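PDB 3OTT: Two-component system sensor histidine kinase from Bacteroides thetaiotaomicron, which probably senses saccharides through the extracellular region crystallised here and relays the signal as a membrane histidine kinase, autophosphorylating from ATP and regulating transcription. Local coordinates for residues E20-S25 / T296-S301; L197-R202 / L237-N242; E696-E701 / G720-I725; L329-K334 / L603-E608. All blocks are in the same frame, centred on the assembly; numbering follows the deposited sequence.

The extracellular region comprises two seven-bladed beta-propellers followed by a beta-sandwich domain. Contacts 1 and 2 belong to the first propeller, centres about 24 Å apart. Contact 1 joins the closing blade to the blade that starts with strand 24-29, and contact 2, which falls between its segments in sequence, packs strand 193-199 against strand 232-239 of the next blade. Contact 4 closes the second propeller, with its centre about 37 Å from that of contact 2, and joins segments 269 residues apart at their closest ends. Contact 3, last in the chain, lies in the Y_Y_Y domain ending this extracellular piece, about 35 Å from contact 4 between centres. Each propeller thus has its own closing contact.

Contact 1 of 4, residues E20-S25 / T296-S301; sequences EASVVS and TDYGIS
Ser22 and Gly299 meet through their backbones: Gly299 N donates to Ser22 O at 2.8 Å, with an N-H...O angle of 167° and the donor in the carbonyl plane. A second bond, Val24 N to Thr296 O, is 3.0 Å long and equally straight at 168°. Between them the CA atoms add weaker C-H...O contacts, Tyr298 CA lying 3.3 Å from Ser22 O and Val23 CA 3.5 Å from Thr296 O. Side chains fill in around this backbone core. Val24 holds CG1 anti to its backbone N (chi1 167°), which leaves CG2 beside that N and 3.8 Å from Ile300 CG1, the two side chains crossing at about a right angle. Val23 runs alongside Asp297, and its CG2 is 3.7 Å from Asp297 OD1. On the Tyr298 side, CD1 of the ring approaches Ser22 CB to 3.7 Å.

This is the seam of a beta-propeller. Strand 300-303 sits in the closing blade, whose sheet is completed by the N-terminal strand 13-15, whereas Val24 opens strand 24-29 of the adjoining blade.

The turn carrying Thr296 O is itself braced. Thr296 OG1 accepts from Tyr298 N, an ST turn, and donates to Gly299 O at 2.8 Å from above the carbonyl plane; Gly299 O also accepts from Thr296 N. Gly299 has a positive phi, a backbone conformation suited to glycine. Farther out, Trp282 NE1 bonds Asp297 OD1, while Asn40 OD1 accepts from both Ser22 N and Val23 N and so fixes the path of the 20-25 segment.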
# COMPACT_ATOMS: atom_id res chain seq x y z
N GLU B 20 -29.01 16.83 29.20
CA GLU B 20 -28.41 16.33 30.46
C GLU B 20 -27.35 15.19 30.38
O GLU B 20 -26.95 14.61 31.41
CB GLU B 20 -29.47 15.96 31.52
CG GLU B 20 -28.85 15.87 32.99
CD GLU B 20 -29.16 17.10 33.93
OE1 GLU B 20 -30.13 17.88 33.68
OE2 GLU B 20 -28.42 17.28 34.93
N ALA B 21 -26.89 14.90 29.18
CA ALA B 21 -25.78 14.00 29.02
C ALA B 21 -24.55 14.76 29.57
O ALA B 21 -24.41 15.94 29.36
CB ALA B 21 -25.61 13.67 27.58
N SER B 22 -23.69 14.12 30.31
CA SER B 22 -22.48 14.81 30.70
C SER B 22 -21.30 13.88 30.71
O SER B 22 -20.18 14.36 30.63
CB SER B 22 -22.64 15.55 32.02
OG SER B 22 -23.09 14.67 33.04
N VAL B 23 -21.57 12.56 30.74
CA VAL B 23 -20.53 11.51 30.67
C VAL B 23 -20.27 10.97 29.26
O VAL B 23 -21.16 10.39 28.62
CB VAL B 23 -20.84 10.30 31.65
CG1 VAL B 23 -19.70 9.34 31.66
CG2 VAL B 23 -21.07 10.77 33.09
N VAL B 24 -19.02 11.09 28.78
CA VAL B 24 -18.68 10.59 27.45
C VAL B 24 -17.86 9.33 27.57
O VAL B 24 -16.82 9.32 28.23
CB VAL B 24 -17.96 11.66 26.65
CG1 VAL B 24 -17.29 11.11 25.39
CG2 VAL B 24 -18.90 12.76 26.31
N SER B 25 -18.25 8.26 26.90
CA SER B 25 -17.52 7.04 27.15
C SER B 25 -16.70 6.54 25.94
O SER B 25 -15.96 5.59 26.11
CB SER B 25 -18.52 5.96 27.53
OG SER B 25 -19.39 5.85 26.39
N THR B 296 -14.88 12.50 29.42
CA THR B 296 -14.73 12.57 30.82
C THR B 296 -16.10 12.47 31.47
O THR B 296 -17.13 12.31 30.81
CB THR B 296 -14.07 13.88 31.24
OG1 THR B 296 -15.06 14.90 31.19
CG2 THR B 296 -12.92 14.29 30.31
N ASP B 297 -16.06 12.50 32.80
CA ASP B 297 -17.22 12.44 33.60
C ASP B 297 -17.99 13.76 33.53
O ASP B 297 -19.10 13.82 34.02
CB ASP B 297 -16.81 12.17 35.07
CG ASP B 297 -17.73 11.21 35.75
OD1 ASP B 297 -18.08 10.19 35.12
OD2 ASP B 297 -18.12 11.47 36.90
N TYR B 298 -17.44 14.79 32.88
CA TYR B 298 -18.19 15.99 32.63
C TYR B 298 -17.74 16.71 31.34
O TYR B 298 -16.89 17.62 31.38
CB TYR B 298 -18.22 16.89 33.87
CG TYR B 298 -19.07 18.17 33.72
CD1 TYR B 298 -20.46 18.11 33.64
CD2 TYR B 298 -18.45 19.42 33.65
CE1 TYR B 298 -21.20 19.28 33.47
CE2 TYR B 298 -19.19 20.58 33.51
CZ TYR B 298 -20.55 20.49 33.42
OH TYR B 298 -21.25 21.65 33.28
N GLY B 299 -18.31 16.33 30.20
CA GLY B 299 -17.95 16.95 28.92
C GLY B 299 -16.71 16.34 28.24
O GLY B 299 -16.16 15.31 28.68
N ILE B 300 -16.19 17.08 27.27
CA ILE B 300 -15.13 16.66 26.38
C ILE B 300 -14.09 17.74 26.37
O ILE B 300 -14.40 18.91 26.32
CB ILE B 300 -15.71 16.53 24.94
CG1 ILE B 300 -16.56 15.30 24.84
CG2 ILE B 300 -14.64 16.54 23.84
CD1 ILE B 300 -17.59 15.37 23.71
N SER B 301 -12.84 17.33 26.40
CA SER B 301 -11.73 18.22 26.27
C SER B 301 -11.06 17.87 24.97
O SER B 301 -10.71 16.70 24.70
CB SER B 301 -10.77 18.01 27.45
OG SER B 301 -10.98 18.94 28.49

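Contact 2 of 4, residues L197-R202 / L237-N242; sequences LEDTTR and LALDGN
Leu197 packs closely over the backbone of the facing strand, its CD2 lying 3.6 Å from Ala238 C and 3.7 Å from Leu239 CG. CG is anti to the backbone N (chi1 -179°), and chi2 near 75° sets where CD2 lies. At the base of the side chain Leu197 CB and Leu237 CB are 3.9 Å apart, and Leu245 and Trp206 of the neighbouring strands continue this apolar layer.

Strands 193-199 and 232-239 are the first, innermost strands of consecutive propeller blades. Their short segments run nearly parallel, at 25°, with axes 7.5 Å apart at closest approach. That separation is bridged by side chains, and the two segments share no hydrogen bond of their own.

Toward the C-terminal ends the packing is sparser and polar, and the turn residues Thr200 and Thr201 are exposed. Here Leu239 CD2 comes to 3.7 Å from Asp199 OD2 and meets the edge of the Arg202 guanidinium at NH1. Asp199 holds that guanidinium: its OD2 receives Arg202 NH1 at 2.7 Å through the syn lone pair, almost in the guanidinium plane, and also accepts from Trp206 NE1. Its OD1 takes Arg202 N at 3.1 Å from above the carboxylate plane, an Asx motif.

Arg202 then donates from NH1 to Gly243 O and from NH2 to His257 O, both on the adjoining blade, so an arginine held by Asp199 supplies polar linkage where the leucine packing ends.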
# COMPACT_ATOMS: atom_id res chain seq x y z
N LEU B 197 -3.81 -1.39 24.75
CA LEU B 197 -3.44 -0.60 23.59
C LEU B 197 -2.18 -1.15 22.94
O LEU B 197 -1.11 -1.33 23.60
CB LEU B 197 -3.23 0.88 23.94
CG LEU B 197 -2.85 1.80 22.74
CD1 LEU B 197 -4.03 2.13 21.80
CD2 LEU B 197 -2.18 3.08 23.20
N GLU B 198 -2.28 -1.39 21.65
CA GLU B 198 -1.13 -1.83 20.90
C GLU B 198 -0.30 -0.63 20.52
O GLU B 198 -0.83 0.39 20.16
CB GLU B 198 -1.54 -2.53 19.64
CG GLU B 198 -0.32 -3.03 18.84
CD GLU B 198 -0.66 -3.57 17.45
OE1 GLU B 198 -1.68 -3.11 16.81
OE2 GLU B 198 0.11 -4.44 17.00
N ASP B 199 1.03 -0.79 20.58
CA ASP B 199 1.99 0.26 20.22
C ASP B 199 3.02 -0.37 19.28
O ASP B 199 3.96 -1.01 19.77
CB ASP B 199 2.71 0.72 21.50
CG ASP B 199 3.63 1.93 21.29
OD1 ASP B 199 4.02 2.19 20.14
OD2 ASP B 199 3.93 2.65 22.28
N THR B 200 2.89 -0.18 17.97
CA THR B 200 3.79 -0.78 16.94
C THR B 200 5.19 -0.17 16.92
O THR B 200 6.14 -0.79 16.46
CB THR B 200 3.18 -0.71 15.54
OG1 THR B 200 2.77 0.63 15.26
CG2 THR B 200 1.94 -1.56 15.51
N THR B 201 5.33 1.05 17.43
CA THR B 201 6.64 1.70 17.48
C THR B 201 7.45 1.19 18.66
O THR B 201 8.60 0.95 18.51
CB THR B 201 6.51 3.21 17.59
OG1 THR B 201 5.81 3.66 16.45
CG2 THR B 201 7.92 3.90 17.60
N ARG B 202 6.85 1.01 19.83
CA ARG B 202 7.57 0.37 20.94
C ARG B 202 7.49 -1.15 20.86
O ARG B 202 8.19 -1.85 21.60
CB ARG B 202 7.06 0.87 22.29
CG ARG B 202 7.46 2.39 22.61
CD ARG B 202 6.87 2.92 23.93
NE ARG B 202 7.07 4.38 24.00
CZ ARG B 202 6.23 5.34 23.55
NH1 ARG B 202 5.05 5.04 23.02
NH2 ARG B 202 6.55 6.61 23.71
N LEU B 237 -6.44 4.53 27.17
CA LEU B 237 -5.05 4.63 26.66
C LEU B 237 -5.21 5.00 25.20
O LEU B 237 -6.11 4.49 24.56
CB LEU B 237 -4.30 3.30 26.76
CG LEU B 237 -4.09 2.64 28.15
CD1 LEU B 237 -3.68 1.13 28.13
CD2 LEU B 237 -3.01 3.44 28.98
N ALA B 238 -4.32 5.87 24.71
CA ALA B 238 -4.13 6.20 23.30
C ALA B 238 -2.69 6.68 23.11
O ALA B 238 -2.01 7.10 24.09
CB ALA B 238 -5.10 7.38 22.87
N LEU B 239 -2.27 6.72 21.86
CA LEU B 239 -1.02 7.34 21.43
C LEU B 239 -1.26 8.60 20.62
O LEU B 239 -2.12 8.60 19.72
CB LEU B 239 -0.26 6.39 20.47
CG LEU B 239 0.19 5.06 21.15
CD1 LEU B 239 0.49 4.03 20.04
CD2 LEU B 239 1.41 5.30 22.07
N ASP B 240 -0.44 9.62 20.85
CA ASP B 240 -0.65 10.85 20.19
C ASP B 240 0.19 10.96 18.92
O ASP B 240 0.87 10.01 18.53
CB ASP B 240 -0.53 12.03 21.16
CG ASP B 240 0.92 12.35 21.55
OD1 ASP B 240 1.89 11.82 20.95
OD2 ASP B 240 1.04 13.15 22.48
N GLY B 241 0.11 12.09 18.24
CA GLY B 241 0.80 12.24 16.95
C GLY B 241 2.33 12.17 17.07
O GLY B 241 3.01 11.81 16.11
N ASN B 242 2.84 12.56 18.23
CA ASN B 242 4.24 12.42 18.59
C ASN B 242 4.67 10.97 18.99
O ASN B 242 5.82 10.76 19.26
CB ASN B 242 4.55 13.40 19.75
CG ASN B 242 4.23 14.89 19.39
OD1 ASN B 242 4.22 15.29 18.21
ND2 ASN B 242 3.95 15.71 20.43

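Contact 3 of 4, residues E696-E701 / G720-I725; sequences EGMDKE and GNYQLI
Glu696 and Gln723 form an antiparallel hydrogen-bonded pair in the sandwich of the Y_Y_Y domain, an E-set fold resembling an immunoglobulin. Glu696 N donates to Gln723 O at 2.8 Å, and the return bond from Gln723 N to Glu696 O is longer, 3.2 Å. The pair marks the end of strand 691-696, beyond which the chain turns away from strand 720-728.

Tyr722 can be followed along that departing chain. Starting at the base, CB lies 3.4 Å from Glu696 O, and CD2 is 3.7 Å from the same oxygen, which sits at the ring edge near its plane. CE2 is next, 3.7 Å from Gly697 O, again at the edge. Met698 CE then comes within 4.3 Å of CE2. At the tip, OH is hydrogen-bonded to Ser718 O. Gly697 has a positive phi (105°), a backbone conformation that favours glycine and carries the chain past the ring without a side chain.

On the face of the sheet that carries the Glu696 and Gln723 side chains, their CB atoms lie 4.0 Å apart, and Glu696 CG, anti to its own carbonyl carbon (chi1 -79°), lies 3.9 Å from Ile725 CD1.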
# COMPACT_ATOMS: atom_id res chain seq x y z
N GLU B 696 -30.26 30.06 -5.68
CA GLU B 696 -30.71 30.22 -7.06
C GLU B 696 -32.22 30.11 -7.16
O GLU B 696 -32.80 29.16 -6.66
CB GLU B 696 -30.06 29.22 -8.02
CG GLU B 696 -28.63 29.59 -8.45
CD GLU B 696 -28.56 30.95 -9.18
OE1 GLU B 696 -29.45 31.25 -10.05
OE2 GLU B 696 -27.61 31.71 -8.86
N GLY B 697 -32.84 31.11 -7.78
CA GLY B 697 -34.30 31.21 -7.87
C GLY B 697 -34.85 32.27 -6.92
O GLY B 697 -36.06 32.55 -6.90
N MET B 698 -33.94 32.88 -6.15
CA MET B 698 -34.31 33.80 -5.09
C MET B 698 -33.28 34.88 -5.12
O MET B 698 -33.60 36.01 -5.48
CB MET B 698 -34.38 33.08 -3.73
CG MET B 698 -34.65 33.95 -2.49
SD MET B 698 -36.22 34.82 -2.60
CE MET B 698 -37.39 33.44 -2.55
N ASP B 699 -32.04 34.54 -4.79
CA ASP B 699 -30.93 35.49 -4.71
C ASP B 699 -30.32 35.81 -6.06
O ASP B 699 -30.20 34.93 -6.92
CB ASP B 699 -29.81 34.95 -3.84
CG ASP B 699 -30.17 34.97 -2.38
OD1 ASP B 699 -30.55 36.04 -1.83
OD2 ASP B 699 -30.08 33.90 -1.77
N LYS B 700 -29.87 37.04 -6.17
CA LYS B 700 -29.17 37.50 -7.35
C LYS B 700 -27.67 37.60 -7.07
O LYS B 700 -26.86 37.75 -8.00
CB LYS B 700 -29.67 38.91 -7.75
CG LYS B 700 -31.00 38.92 -8.53
CD LYS B 700 -31.25 40.33 -9.15
CE LYS B 700 -30.24 40.64 -10.31
NZ LYS B 700 -30.22 42.09 -10.72
N GLU B 701 -27.35 37.65 -5.78
CA GLU B 701 -26.00 37.91 -5.33
C GLU B 701 -25.65 36.99 -4.20
O GLU B 701 -26.52 36.38 -3.59
CB GLU B 701 -25.83 39.37 -4.84
CG GLU B 701 -26.35 40.46 -5.77
CD GLU B 701 -25.45 40.78 -6.94
OE1 GLU B 701 -25.82 41.69 -7.71
OE2 GLU B 701 -24.38 40.14 -7.10
N GLY B 720 -41.82 25.97 -6.18
CA GLY B 720 -40.86 26.10 -7.25
C GLY B 720 -39.54 25.36 -6.94
O GLY B 720 -39.41 24.65 -5.93
N ASN B 721 -38.60 25.55 -7.85
CA ASN B 721 -37.30 24.98 -7.82
C ASN B 721 -36.26 26.01 -7.41
O ASN B 721 -36.26 27.14 -7.91
CB ASN B 721 -36.98 24.45 -9.21
CG ASN B 721 -37.78 23.19 -9.54
OD1 ASN B 721 -37.55 22.13 -8.96
ND2 ASN B 721 -38.67 23.28 -10.49
N TYR B 722 -35.40 25.61 -6.48
CA TYR B 722 -34.28 26.45 -6.00
C TYR B 722 -33.03 25.57 -5.94
O TYR B 722 -33.13 24.33 -6.04
CB TYR B 722 -34.56 27.04 -4.61
CG TYR B 722 -35.88 27.74 -4.50
CD1 TYR B 722 -37.02 27.08 -4.02
CD2 TYR B 722 -36.00 29.07 -4.88
CE1 TYR B 722 -38.23 27.73 -3.94
CE2 TYR B 722 -37.21 29.74 -4.80
CZ TYR B 722 -38.31 29.06 -4.33
OH TYR B 722 -39.48 29.71 -4.26
N GLN B 723 -31.88 26.20 -5.79
CA GLN B 723 -30.61 25.48 -5.64
C GLN B 723 -29.80 26.31 -4.65
O GLN B 723 -29.52 27.47 -4.93
CB GLN B 723 -29.89 25.35 -7.00
CG GLN B 723 -28.57 24.65 -6.93
CD GLN B 723 -27.85 24.58 -8.27
OE1 GLN B 723 -27.31 25.58 -8.74
NE2 GLN B 723 -27.82 23.39 -8.88
N LEU B 724 -29.44 25.72 -3.51
CA LEU B 724 -28.62 26.37 -2.53
C LEU B 724 -27.15 26.12 -2.86
O LEU B 724 -26.69 24.97 -2.97
CB LEU B 724 -28.88 25.71 -1.20
CG LEU B 724 -28.87 26.42 0.12
CD1 LEU B 724 -28.39 25.45 1.19
CD2 LEU B 724 -28.19 27.80 0.16
N ILE B 725 -26.38 27.19 -2.99
CA ILE B 725 -24.97 27.05 -3.27
C ILE B 725 -24.17 27.63 -2.11
O ILE B 725 -24.39 28.77 -1.70
CB ILE B 725 -24.61 27.72 -4.61
CG1 ILE B 725 -25.45 27.09 -5.75
CG2 ILE B 725 -23.10 27.63 -4.89
CD1 ILE B 725 -25.40 27.92 -7.10

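Contact 4 of 4, residues L329-K334 / L603-E608; sequences LFRDSK and LFDPKE
Arg331 and Asp605 cross at a slant, with guanidinium and carboxylate planes 86° apart, and a salt bridge joins Arg331 NH1 to Asp605 OD2 at 3.0 Å. Arg331 extends from CG to NE, with CG anti to the backbone N (chi1 -164°), and its CD passes 3.8 Å from the same OD2. Lys607 crosses the arginine at about a right angle, with its CD 3.6 Å from Arg331 NH1. At the base of the guanidinium, NE donates to Gly335 O.

At the start of the two segments the contact is apolar. Leu329 CB and Leu603 CB meet at 3.7 Å, and Leu603 turns CD2 to 3.7 Å from Phe330 N and CD1 to 3.8 Å from Leu329 O. Strands 326-331 and 601-605 are innermost strands of the first and the closing blade of the second propeller. The axes of segments 329-331 and 603-605 are inclined by 21°.

Glu608 OE2 is 4.2 Å from Arg331 NH2, too far for a salt bridge, and Lys607 NZ is a like charge nearby. Asp605 and, more weakly, Glu608 would be expected to offset that repulsion, giving the join of the two blades an electrostatic component in addition to its leucine packing.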
# COMPACT_ATOMS: atom_id res chain seq x y z
N LEU B 329 9.99 19.57 -8.08
CA LEU B 329 8.58 19.87 -7.96
C LEU B 329 8.31 20.99 -8.96
O LEU B 329 9.15 21.90 -9.18
CB LEU B 329 8.28 20.32 -6.56
CG LEU B 329 8.88 19.46 -5.44
CD1 LEU B 329 8.73 20.17 -4.11
CD2 LEU B 329 8.25 18.05 -5.38
N PHE B 330 7.17 20.86 -9.64
CA PHE B 330 6.75 21.78 -10.66
C PHE B 330 5.26 21.68 -10.84
O PHE B 330 4.67 20.62 -10.72
CB PHE B 330 7.48 21.47 -11.97
CG PHE B 330 7.33 22.56 -13.01
CD1 PHE B 330 8.13 23.71 -12.95
CD2 PHE B 330 6.38 22.43 -14.06
CE1 PHE B 330 7.99 24.74 -13.94
CE2 PHE B 330 6.21 23.44 -15.03
CZ PHE B 330 7.00 24.60 -14.96
N ARG B 331 4.62 22.79 -11.08
CA ARG B 331 3.20 22.80 -11.45
C ARG B 331 3.11 23.52 -12.82
O ARG B 331 3.60 24.64 -12.97
CB ARG B 331 2.39 23.56 -10.39
CG ARG B 331 0.90 23.30 -10.48
CD ARG B 331 0.09 24.33 -9.80
NE ARG B 331 -1.29 23.90 -9.73
CZ ARG B 331 -2.28 24.72 -9.34
NH1 ARG B 331 -1.98 25.97 -9.04
NH2 ARG B 331 -3.54 24.30 -9.28
N ASP B 332 2.49 22.88 -13.81
CA ASP B 332 2.48 23.46 -15.13
C ASP B 332 1.38 24.51 -15.36
O ASP B 332 0.49 24.69 -14.54
CB ASP B 332 2.52 22.40 -16.23
CG ASP B 332 1.27 21.61 -16.33
OD1 ASP B 332 0.22 22.05 -15.80
OD2 ASP B 332 1.35 20.53 -16.94
N SER B 333 1.49 25.18 -16.50
CA SER B 333 0.51 26.17 -16.93
C SER B 333 -0.92 25.59 -16.99
O SER B 333 -1.82 26.30 -16.64
CB SER B 333 0.95 26.87 -18.23
OG SER B 333 0.94 25.96 -19.32
N LYS B 334 -1.14 24.31 -17.33
CA LYS B 334 -2.47 23.68 -17.18
C LYS B 334 -2.91 23.26 -15.71
O LYS B 334 -4.03 22.79 -15.51
CB LYS B 334 -2.65 22.46 -18.08
CG LYS B 334 -2.34 22.59 -19.57
CD LYS B 334 -1.78 21.24 -20.10
CE LYS B 334 -1.83 21.12 -21.63
NZ LYS B 334 -0.89 22.08 -22.29
N LEU B 603 9.20 24.28 -3.98
CA LEU B 603 8.39 24.92 -5.01
C LEU B 603 7.43 25.94 -4.41
O LEU B 603 6.58 25.60 -3.55
CB LEU B 603 7.57 23.89 -5.81
CG LEU B 603 6.55 24.41 -6.89
CD1 LEU B 603 7.25 25.04 -8.11
CD2 LEU B 603 5.59 23.35 -7.39
N PHE B 604 7.55 27.19 -4.86
CA PHE B 604 6.58 28.20 -4.54
C PHE B 604 5.46 28.23 -5.58
O PHE B 604 5.74 28.43 -6.75
CB PHE B 604 7.26 29.56 -4.55
CG PHE B 604 6.33 30.70 -4.24
CD1 PHE B 604 5.41 30.62 -3.20
CD2 PHE B 604 6.40 31.89 -4.99
CE1 PHE B 604 4.52 31.72 -2.92
CE2 PHE B 604 5.52 32.97 -4.71
CZ PHE B 604 4.58 32.86 -3.69
N ASP B 605 4.21 28.03 -5.15
CA ASP B 605 3.03 28.22 -6.02
C ASP B 605 2.35 29.57 -5.73
O ASP B 605 1.68 29.71 -4.71
CB ASP B 605 1.99 27.09 -5.86
CG ASP B 605 0.86 27.14 -6.97
OD1 ASP B 605 1.06 27.68 -8.11
OD2 ASP B 605 -0.23 26.59 -6.71
N PRO B 606 2.53 30.55 -6.63
CA PRO B 606 1.99 31.89 -6.39
C PRO B 606 0.47 31.91 -6.34
O PRO B 606 -0.09 32.69 -5.58
CB PRO B 606 2.51 32.72 -7.58
CG PRO B 606 3.61 31.96 -8.15
CD PRO B 606 3.30 30.49 -7.88
N LYS B 607 -0.20 31.06 -7.12
CA LYS B 607 -1.67 30.97 -7.10
C LYS B 607 -2.22 30.57 -5.73
O LYS B 607 -3.14 31.20 -5.20
CB LYS B 607 -2.20 29.98 -8.16
CG LYS B 607 -1.98 30.38 -9.63
CD LYS B 607 -2.33 29.19 -10.57
CE LYS B 607 -2.68 29.66 -11.99
NZ LYS B 607 -1.46 29.88 -12.84
N GLU B 608 -1.67 29.52 -5.14
CA GLU B 608 -2.22 29.05 -3.86
C GLU B 608 -1.58 29.73 -2.66
O GLU B 608 -1.83 29.34 -1.53
CB GLU B 608 -2.11 27.52 -3.74
CG GLU B 608 -2.77 26.73 -4.87
CD GLU B 608 -4.29 26.76 -4.86
OE1 GLU B 608 -4.90 27.00 -3.77
OE2 GLU B 608 -4.87 26.52 -5.96